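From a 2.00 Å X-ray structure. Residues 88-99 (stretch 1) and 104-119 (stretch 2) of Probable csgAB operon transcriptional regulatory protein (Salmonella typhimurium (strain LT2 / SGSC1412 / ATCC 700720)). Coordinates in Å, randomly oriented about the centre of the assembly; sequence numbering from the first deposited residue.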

ATOM      1  N   ASN B  88     -20.471  -2.616 -17.292  1.00 97.19           N
ATOM      2  CA  ASN B  88     -20.870  -3.302 -16.058  1.00 90.34           C
ATOM      3  C   ASN B  88     -19.754  -3.319 -14.995  1.00 67.36           C
ATOM      4  O   ASN B  88     -19.264  -4.368 -14.576  1.00 65.02           O
ATOM      5  CB  ASN B  88     -21.340  -4.718 -16.385  1.00104.68           C
ATOM      6  CG  ASN B  88     -21.907  -5.430 -15.185  1.00114.15           C
ATOM      7  OD1 ASN B  88     -21.327  -6.399 -14.692  1.00108.26           O
ATOM      8  ND2 ASN B  88     -23.045  -4.948 -14.695  1.00139.90           N
ATOM      9  N   ILE B  89     -19.363  -2.133 -14.539  1.00 40.65           N
ATOM     10  CA  ILE B  89     -18.291  -2.008 -13.566  1.00 45.70           C
ATOM     11  C   ILE B  89     -18.837  -1.343 -12.314  1.00 43.46           C
ATOM     12  O   ILE B  89     -19.885  -0.700 -12.322  1.00 43.69           O
ATOM     13  CB  ILE B  89     -17.101  -1.220 -14.150  1.00 67.88           C
ATOM     14  CG1 ILE B  89     -17.523   0.193 -14.534  1.00 94.74           C
ATOM     15  CG2 ILE B  89     -16.552  -1.936 -15.382  1.00 73.36           C
ATOM     16  CD1 ILE B  89     -16.856   1.252 -13.721  1.00104.12           C
ATOM     17  N   LYS B  90     -18.097  -1.509 -11.217  1.00 33.45           N
ATOM     18  CA  LYS B  90     -18.478  -0.990  -9.915  1.00 35.05           C
ATOM     19  C   LYS B  90     -17.278  -0.259  -9.346  1.00 39.54           C
ATOM     20  O   LYS B  90     -16.166  -0.778  -9.404  1.00 36.89           O
ATOM     21  CB  LYS B  90     -18.891  -2.132  -8.983  1.00 39.94           C
ATOM     22  CG  LYS B  90     -20.083  -2.957  -9.474  1.00 42.47           C
ATOM     23  CD  LYS B  90     -20.401  -4.056  -8.459  1.00 43.81           C
ATOM     24  CE  LYS B  90     -21.625  -4.888  -8.858  1.00 55.56           C
ATOM     25  NZ  LYS B  90     -21.897  -5.946  -7.835  1.00 70.52           N
ATOM     26  N   THR B  91     -17.493   0.928  -8.802  1.00 38.51           N
ATOM     27  CA  THR B  91     -16.418   1.688  -8.190  1.00 30.98           C
ATOM     28  C   THR B  91     -16.630   1.699  -6.686  1.00 32.92           C
ATOM     29  O   THR B  91     -17.732   1.990  -6.195  1.00 31.66           O
ATOM     30  CB  THR B  91     -16.348   3.130  -8.722  1.00 42.56           C
ATOM     31  OG1 THR B  91     -16.004   3.120 -10.123  1.00 52.35           O
ATOM     32  CG2 THR B  91     -15.258   3.924  -7.966  1.00 36.28           C
ATOM     33  N   LEU B  92     -15.579   1.369  -5.963  1.00 27.49           N
ATOM     34  CA  LEU B  92     -15.539   1.571  -4.525  1.00 27.60           C
ATOM     35  C   LEU B  92     -14.330   2.420  -4.191  1.00 31.54           C
ATOM     36  O   LEU B  92     -13.249   2.216  -4.743  1.00 31.34           O
ATOM     37  CB  LEU B  92     -15.478   0.242  -3.797  1.00 30.80           C
ATOM     38  CG  LEU B  92     -16.829  -0.473  -3.889  1.00 46.56           C
ATOM     39  CD1 LEU B  92     -16.712  -1.547  -4.899  1.00 43.81           C
ATOM     40  CD2 LEU B  92     -17.167  -1.041  -2.534  1.00 40.74           C
ATOM     41  N   LEU B  93     -14.523   3.360  -3.293  1.00 30.79           N
ATOM     42  CA  LEU B  93     -13.456   4.251  -2.882  1.00 28.30           C
ATOM     43  C   LEU B  93     -12.726   3.662  -1.686  1.00 32.13           C
ATOM     44  O   LEU B  93     -13.349   3.194  -0.732  1.00 30.76           O
ATOM     45  CB  LEU B  93     -14.024   5.610  -2.532  1.00 30.35           C
ATOM     46  CG  LEU B  93     -14.881   6.231  -3.630  1.00 28.04           C
ATOM     47  CD1 LEU B  93     -15.354   7.635  -3.153  1.00 30.55           C
ATOM     48  CD2 LEU B  93     -14.173   6.336  -4.983  1.00 29.95           C
ATOM     49  N   LEU B  94     -11.413   3.648  -1.767  1.00 25.55           N
ATOM     50  CA  LEU B  94     -10.575   3.075  -0.748  1.00 26.36           C
ATOM     51  C   LEU B  94      -9.832   4.189  -0.024  1.00 29.01           C
ATOM     52  O   LEU B  94      -9.530   5.226  -0.615  1.00 25.93           O
ATOM     53  CB  LEU B  94      -9.585   2.107  -1.408  1.00 29.72           C
ATOM     54  CG  LEU B  94      -8.700   1.245  -0.529  1.00 33.73           C
ATOM     55  CD1 LEU B  94      -9.554   0.131   0.069  1.00 33.46           C
ATOM     56  CD2 LEU B  94      -7.524   0.668  -1.373  1.00 39.38           C
ATOM     57  N   ASN B  95      -9.552   3.971   1.263  1.00 25.30           N
ATOM     58  CA  ASN B  95      -8.797   4.934   2.078  1.00 26.08           C
ATOM     59  C   ASN B  95      -9.424   6.316   2.001  1.00 26.93           C
ATOM     60  O   ASN B  95      -8.726   7.322   1.860  1.00 25.41           O
ATOM     61  CB  ASN B  95      -7.325   5.022   1.667  1.00 26.20           C
ATOM     62  CG  ASN B  95      -6.575   3.718   1.829  1.00 24.32           C
ATOM     63  OD1 ASN B  95      -6.695   3.007   2.839  1.00 27.25           O
ATOM     64  ND2 ASN B  95      -5.788   3.388   0.805  1.00 27.83           N
ATOM     65  N   THR B  96     -10.750   6.368   2.094  1.00 27.85           N
ATOM     66  CA  THR B  96     -11.481   7.608   1.872  1.00 26.79           C
ATOM     67  C   THR B  96     -11.371   8.534   3.067  1.00 37.65           C
ATOM     68  O   THR B  96     -11.564   8.093   4.211  1.00 28.66           O
ATOM     69  CB  THR B  96     -12.962   7.344   1.607  1.00 38.34           C
ATOM     70  OG1 THR B  96     -13.111   6.402   0.534  1.00 32.06           O
ATOM     71  CG2 THR B  96     -13.644   8.650   1.233  1.00 32.00           C
ATOM     72  N   PRO B  97     -11.094   9.816   2.850  1.00 38.99           N
ATOM     73  CA  PRO B  97     -11.073  10.744   3.977  1.00 35.69           C
ATOM     74  C   PRO B  97     -12.394  10.690   4.709  1.00 35.59           C
ATOM     75  O   PRO B  97     -13.476  10.677   4.095  1.00 34.11           O
ATOM     76  CB  PRO B  97     -10.859  12.109   3.313  1.00 42.73           C
ATOM     77  CG  PRO B  97     -10.159  11.815   2.075  1.00 61.05           C
ATOM     78  CD  PRO B  97     -10.650  10.465   1.605  1.00 35.92           C
ATOM     79  N   ASP B  98     -12.321  10.640   6.030  1.00 42.41           N
ATOM     80  CA  ASP B  98     -13.503  10.982   6.788  1.00 91.57           C
ATOM     81  C   ASP B  98     -13.965  12.309   6.215  1.00 76.18           C
ATOM     82  O   ASP B  98     -13.143  13.131   5.807  1.00116.27           O
ATOM     83  CB  ASP B  98     -13.188  11.083   8.281  1.00129.62           C
ATOM     84  CG  ASP B  98     -12.691   9.770   8.856  1.00120.15           C
ATOM     85  OD1 ASP B  98     -13.461   8.785   8.846  1.00120.67           O
ATOM     86  OD2 ASP B  98     -11.524   9.713   9.302  1.00121.80           O
ATOM     87  N   ASP B  99     -15.268  12.487   6.099  1.00 54.10           N
ATOM     88  CA  ASP B  99     -15.852  13.768   5.693  1.00 75.92           C
ATOM     89  C   ASP B  99     -15.519  14.133   4.239  1.00 64.57           C
ATOM     90  O   ASP B  99     -15.657  15.297   3.840  1.00 47.02           O
ATOM     91  CB  ASP B  99     -15.470  14.937   6.625  1.00 95.07           C
ATOM     92  CG  ASP B  99     -14.004  15.335   6.548  1.00104.41           C
ATOM     93  OD1 ASP B  99     -13.338  15.326   7.606  1.00110.80           O
ATOM     94  OD2 ASP B  99     -13.506  15.630   5.438  1.00109.88           O
TER
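Stretch 2 104-119: EIENWPHINGVFYATE

Stretch 2 is held to stretch 1 mainly by a parallel backbone ladder. Asn112 N donates to Thr91 O (2.7 Å) and Phe115 N to Leu93 O (2.7 Å), while Thr91 N donates to His110 O (2.9 Å) and Leu93 N to Gly113 O (3.1 Å); Thr91 and Leu93 thus each bond through both backbone groups. The ladder joins strand 111-114 to strand 90-94, whose axes run in the same direction, cross at -21° and approach to 4.6 Å. Thr91 pairs with Ile111 (CA to CA 4.8 Å) and Leu93 with Val114 (CA to CA 4.7 Å). Beyond the strands, Phe115 O accepts from both Thr96 N (3.0 Å) and Thr96 OG1 (3.1 Å). One water bridges Asn95 to Ala117 O, and a second links Thr96 O to Tyr116 O.

Before its strand, stretch 2 leaves a helix and passes through a type II turn, Trp108 to Ile111. On the face carrying Thr91, Leu93, Ile111 and Val114, Leu93 CD2 lies over the Trp108 indole, 3.9 Å from CE2, and Leu93 CG meets Ile111 CD1 at 3.9 Å. On the other face, Leu92 CD2 meets Phe115 CE2 at 3.5 Å; Gly113 lies alongside Leu92, and a CB there would clash with Leu92 CD2. Ile89 covers one face of the His110 imidazole.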

ATOM      1  N   GLU B 104     -19.743  14.703  -3.213  1.00 35.41           N
ATOM      2  CA  GLU B 104     -18.625  14.248  -4.046  1.00 41.98           C
ATOM      3  C   GLU B 104     -18.710  12.755  -4.318  1.00 38.00           C
ATOM      4  O   GLU B 104     -18.463  12.306  -5.436  1.00 37.39           O
ATOM      5  CB  GLU B 104     -17.283  14.570  -3.382  1.00 56.13           C
ATOM      6  CG  GLU B 104     -17.090  16.026  -2.989  1.00 91.49           C
ATOM      7  CD  GLU B 104     -17.583  16.971  -4.039  1.00 96.16           C
ATOM      8  OE1 GLU B 104     -17.326  16.717  -5.231  1.00106.83           O
ATOM      9  OE2 GLU B 104     -18.246  17.965  -3.677  1.00110.65           O
ATOM     10  N   ILE B 105     -19.034  11.968  -3.300  1.00 42.59           N
ATOM     11  CA  ILE B 105     -19.213  10.539  -3.513  1.00 34.13           C
ATOM     12  C   ILE B 105     -20.242  10.274  -4.612  1.00 40.50           C
ATOM     13  O   ILE B 105     -20.019   9.451  -5.509  1.00 43.19           O
ATOM     14  CB  ILE B 105     -19.614   9.875  -2.195  1.00 37.04           C
ATOM     15  CG1 ILE B 105     -18.448   9.924  -1.234  1.00 34.37           C
ATOM     16  CG2 ILE B 105     -20.084   8.462  -2.438  1.00 33.25           C
ATOM     17  CD1 ILE B 105     -18.844   9.739   0.206  1.00 31.68           C
ATOM     18  N   GLU B 106     -21.390  10.949  -4.546  1.00 40.06           N
ATOM     19  CA  GLU B 106     -22.447  10.733  -5.532  1.00 41.46           C
ATOM     20  C   GLU B 106     -21.978  11.010  -6.943  1.00 47.53           C
ATOM     21  O   GLU B 106     -22.479  10.389  -7.888  1.00 43.15           O
ATOM     22  CB  GLU B 106     -23.658  11.621  -5.230  1.00 37.18           C
ATOM     23  CG  GLU B 106     -24.904  11.364  -6.081  1.00 46.81           C
ATOM     24  CD  GLU B 106     -24.909  12.124  -7.415  1.00 62.64           C
ATOM     25  OE1 GLU B 106     -24.234  13.177  -7.546  1.00 64.47           O
ATOM     26  OE2 GLU B 106     -25.639  11.691  -8.326  1.00 67.24           O
ATOM     27  N   ASN B 107     -21.060  11.961  -7.117  1.00 46.47           N
ATOM     28  CA  ASN B 107     -20.611  12.288  -8.468  1.00 45.16           C
ATOM     29  C   ASN B 107     -19.704  11.229  -9.071  1.00 46.29           C
ATOM     30  O   ASN B 107     -19.423  11.291 -10.267  1.00 44.97           O
ATOM     31  CB  ASN B 107     -19.892  13.632  -8.466  1.00 72.86           C
ATOM     32  CG  ASN B 107     -20.682  14.685  -9.178  1.00 93.79           C
ATOM     33  OD1 ASN B 107     -20.552  14.855 -10.388  1.00108.34           O
ATOM     34  ND2 ASN B 107     -21.543  15.374  -8.446  1.00111.25           N
ATOM     35  N   TRP B 108     -19.240  10.265  -8.300  1.00 41.00           N
ATOM     36  CA  TRP B 108     -18.476   9.166  -8.890  1.00 40.08           C
ATOM     37  C   TRP B 108     -19.395   8.289  -9.736  1.00 45.42           C
ATOM     38  O   TRP B 108     -20.434   7.848  -9.250  1.00 38.21           O
ATOM     39  CB  TRP B 108     -17.826   8.333  -7.788  1.00 43.17           C
ATOM     40  CG  TRP B 108     -16.556   8.951  -7.332  1.00 38.66           C
ATOM     41  CD1 TRP B 108     -16.392   9.876  -6.335  1.00 38.60           C
ATOM     42  CD2 TRP B 108     -15.257   8.709  -7.871  1.00 40.61           C
ATOM     43  NE1 TRP B 108     -15.059  10.211  -6.214  1.00 35.05           N
ATOM     44  CE2 TRP B 108     -14.344   9.514  -7.150  1.00 33.89           C
ATOM     45  CE3 TRP B 108     -14.772   7.890  -8.884  1.00 32.00           C
ATOM     46  CZ2 TRP B 108     -12.990   9.520  -7.422  1.00 38.54           C
ATOM     47  CZ3 TRP B 108     -13.428   7.914  -9.161  1.00 33.41           C
ATOM     48  CH2 TRP B 108     -12.548   8.708  -8.421  1.00 37.00           C
ATOM     49  N   PRO B 109     -19.031   7.953 -10.967  1.00 42.92           N
ATOM     50  CA  PRO B 109     -19.889   7.048 -11.737  1.00 46.92           C
ATOM     51  C   PRO B 109     -19.809   5.645 -11.168  1.00 40.64           C
ATOM     52  O   PRO B 109     -18.796   5.248 -10.594  1.00 36.30           O
ATOM     53  CB  PRO B 109     -19.320   7.126 -13.156  1.00 50.93           C
ATOM     54  CG  PRO B 109     -17.875   7.448 -12.951  1.00 51.83           C
ATOM     55  CD  PRO B 109     -17.839   8.359 -11.723  1.00 40.82           C
ATOM     56  N   HIS B 110     -20.909   4.899 -11.310  1.00 35.22           N
ATOM     57  CA  HIS B 110     -20.976   3.491 -10.859  1.00 40.31           C
ATOM     58  C   HIS B 110     -20.591   3.309  -9.388  1.00 34.68           C
ATOM     59  O   HIS B 110     -20.018   2.293  -8.987  1.00 34.81           O
ATOM     60  CB  HIS B 110     -20.108   2.597 -11.741  1.00 43.38           C
ATOM     61  CG  HIS B 110     -20.320   2.831 -13.198  1.00 57.40           C
ATOM     62  ND1 HIS B 110     -19.349   3.365 -14.018  1.00 58.32           N
ATOM     63  CD2 HIS B 110     -21.415   2.658 -13.972  1.00 49.62           C
ATOM     64  CE1 HIS B 110     -19.827   3.482 -15.241  1.00 57.02           C
ATOM     65  NE2 HIS B 110     -21.084   3.075 -15.236  1.00 55.94           N
ATOM     66  N   ILE B 111     -20.942   4.262  -8.548  1.00 38.27           N
ATOM     67  CA  ILE B 111     -20.421   4.208  -7.188  1.00 35.82           C
ATOM     68  C   ILE B 111     -21.188   3.137  -6.410  1.00 39.23           C
ATOM     69  O   ILE B 111     -22.427   3.112  -6.392  1.00 34.26           O
ATOM     70  CB  ILE B 111     -20.480   5.591  -6.528  1.00 43.10           C
ATOM     71  CG1 ILE B 111     -19.874   5.537  -5.119  1.00 38.80           C
ATOM     72  CG2 ILE B 111     -21.899   6.146  -6.547  1.00 44.95           C
ATOM     73  CD1 ILE B 111     -18.367   5.404  -5.120  1.00 32.51           C
ATOM     74  N   ASN B 112     -20.441   2.203  -5.826  1.00 29.12           N
ATOM     75  CA  ASN B 112     -20.999   1.067  -5.103  1.00 34.64           C
ATOM     76  C   ASN B 112     -20.545   0.941  -3.660  1.00 34.54           C
ATOM     77  O   ASN B 112     -21.043   0.066  -2.959  1.00 33.75           O
ATOM     78  CB  ASN B 112     -20.652  -0.241  -5.815  1.00 31.62           C
ATOM     79  CG  ASN B 112     -21.630  -0.583  -6.907  1.00 46.65           C
ATOM     80  OD1 ASN B 112     -22.446  -1.464  -6.733  1.00 41.14           O
ATOM     81  ND2 ASN B 112     -21.548   0.103  -8.036  1.00 41.57           N
ATOM     82  N   GLY B 113     -19.624   1.761  -3.186  1.00 30.33           N
ATOM     83  CA  GLY B 113     -19.248   1.663  -1.797  1.00 31.05           C
ATOM     84  C   GLY B 113     -18.126   2.625  -1.496  1.00 31.50           C
ATOM     85  O   GLY B 113     -17.486   3.174  -2.396  1.00 29.49           O
ATOM     86  N   VAL B 114     -17.913   2.816  -0.201  1.00 29.30           N
ATOM     87  CA  VAL B 114     -16.904   3.714   0.318  1.00 28.28           C
ATOM     88  C   VAL B 114     -16.265   3.027   1.513  1.00 29.90           C
ATOM     89  O   VAL B 114     -16.948   2.694   2.478  1.00 28.58           O
ATOM     90  CB  VAL B 114     -17.480   5.068   0.743  1.00 33.68           C
ATOM     91  CG1 VAL B 114     -16.367   5.885   1.320  1.00 33.88           C
ATOM     92  CG2 VAL B 114     -18.165   5.751  -0.433  1.00 30.88           C
ATOM     93  N   PHE B 115     -14.970   2.799   1.442  1.00 28.50           N
ATOM     94  CA  PHE B 115     -14.208   2.267   2.558  1.00 27.65           C
ATOM     95  C   PHE B 115     -13.432   3.397   3.213  1.00 34.17           C
ATOM     96  O   PHE B 115     -12.695   4.113   2.536  1.00 28.80           O
ATOM     97  CB  PHE B 115     -13.247   1.193   2.063  1.00 31.74           C
ATOM     98  CG  PHE B 115     -13.939  -0.024   1.558  1.00 25.42           C
ATOM     99  CD1 PHE B 115     -14.650  -0.816   2.422  1.00 32.93           C
ATOM    100  CD2 PHE B 115     -13.882  -0.368   0.217  1.00 32.34           C
ATOM    101  CE1 PHE B 115     -15.321  -1.928   1.967  1.00 38.56           C
ATOM    102  CE2 PHE B 115     -14.524  -1.477  -0.249  1.00 34.67           C
ATOM    103  CZ  PHE B 115     -15.252  -2.275   0.643  1.00 36.54           C
ATOM    104  N   TYR B 116     -13.578   3.549   4.525  1.00 32.95           N
ATOM    105  CA  TYR B 116     -12.800   4.551   5.271  1.00 33.40           C
ATOM    106  C   TYR B 116     -11.632   3.956   6.060  1.00 33.60           C
ATOM    107  O   TYR B 116     -10.637   4.653   6.325  1.00 35.28           O
ATOM    108  CB  TYR B 116     -13.727   5.285   6.261  1.00 33.57           C
ATOM    109  CG  TYR B 116     -14.819   6.048   5.631  1.00 37.19           C
ATOM    110  CD1 TYR B 116     -14.594   7.330   5.143  1.00 39.70           C
ATOM    111  CD2 TYR B 116     -16.097   5.507   5.531  1.00 40.94           C
ATOM    112  CE1 TYR B 116     -15.596   8.043   4.567  1.00 33.80           C
ATOM    113  CE2 TYR B 116     -17.105   6.213   4.951  1.00 41.90           C
ATOM    114  CZ  TYR B 116     -16.847   7.478   4.465  1.00 41.14           C
ATOM    115  OH  TYR B 116     -17.870   8.172   3.904  1.00 45.34           O
ATOM    116  N   ALA B 117     -11.737   2.686   6.449  1.00 31.68           N
ATOM    117  CA  ALA B 117     -10.840   2.121   7.448  1.00 40.80           C
ATOM    118  C   ALA B 117      -9.461   1.926   6.848  1.00 41.86           C
ATOM    119  O   ALA B 117      -9.321   1.395   5.747  1.00 33.88           O
ATOM    120  CB  ALA B 117     -11.361   0.778   7.964  1.00 49.95           C
ATOM    121  N   THR B 118      -8.441   2.358   7.572  1.00 32.73           N
ATOM    122  CA  THR B 118      -7.060   2.117   7.180  1.00 53.11           C
ATOM    123  C   THR B 118      -6.435   1.003   8.014  1.00 44.24           C
ATOM    124  O   THR B 118      -5.280   0.632   7.781  1.00 42.12           O
ATOM    125  CB  THR B 118      -6.268   3.450   7.284  1.00 89.52           C
ATOM    126  OG1 THR B 118      -6.440   4.231   6.081  1.00 65.89           O
ATOM    127  CG2 THR B 118      -4.780   3.250   7.560  1.00156.79           C
ATOM    128  N   GLU B 119      -7.194   0.402   8.932  1.00 35.35           N
ATOM    129  CA  GLU B 119      -6.644  -0.619   9.817  1.00 43.02           C
ATOM    130  C   GLU B 119      -7.403  -1.941   9.835  1.00 47.26           C
ATOM    131  O   GLU B 119      -6.880  -2.913  10.400  1.00 50.38           O
ATOM    132  CB  GLU B 119      -6.595  -0.085  11.253  1.00 68.77           C
ATOM    133  CG  GLU B 119      -5.842   1.226  11.413  1.00105.14           C
ATOM    134  CD  GLU B 119      -5.967   1.798  12.817  1.00137.38           C
ATOM    135  OE1 GLU B 119      -6.924   1.430  13.531  1.00159.75           O
ATOM    136  OE2 GLU B 119      -5.109   2.620  13.202  1.00150.76           O
TER
HETATM  137  O   HOH W   1      -9.548   1.847   3.185  1.00 30.46           O
HETATM  138  O   HOH W   2     -10.038   7.147   6.446  1.00 45.77           O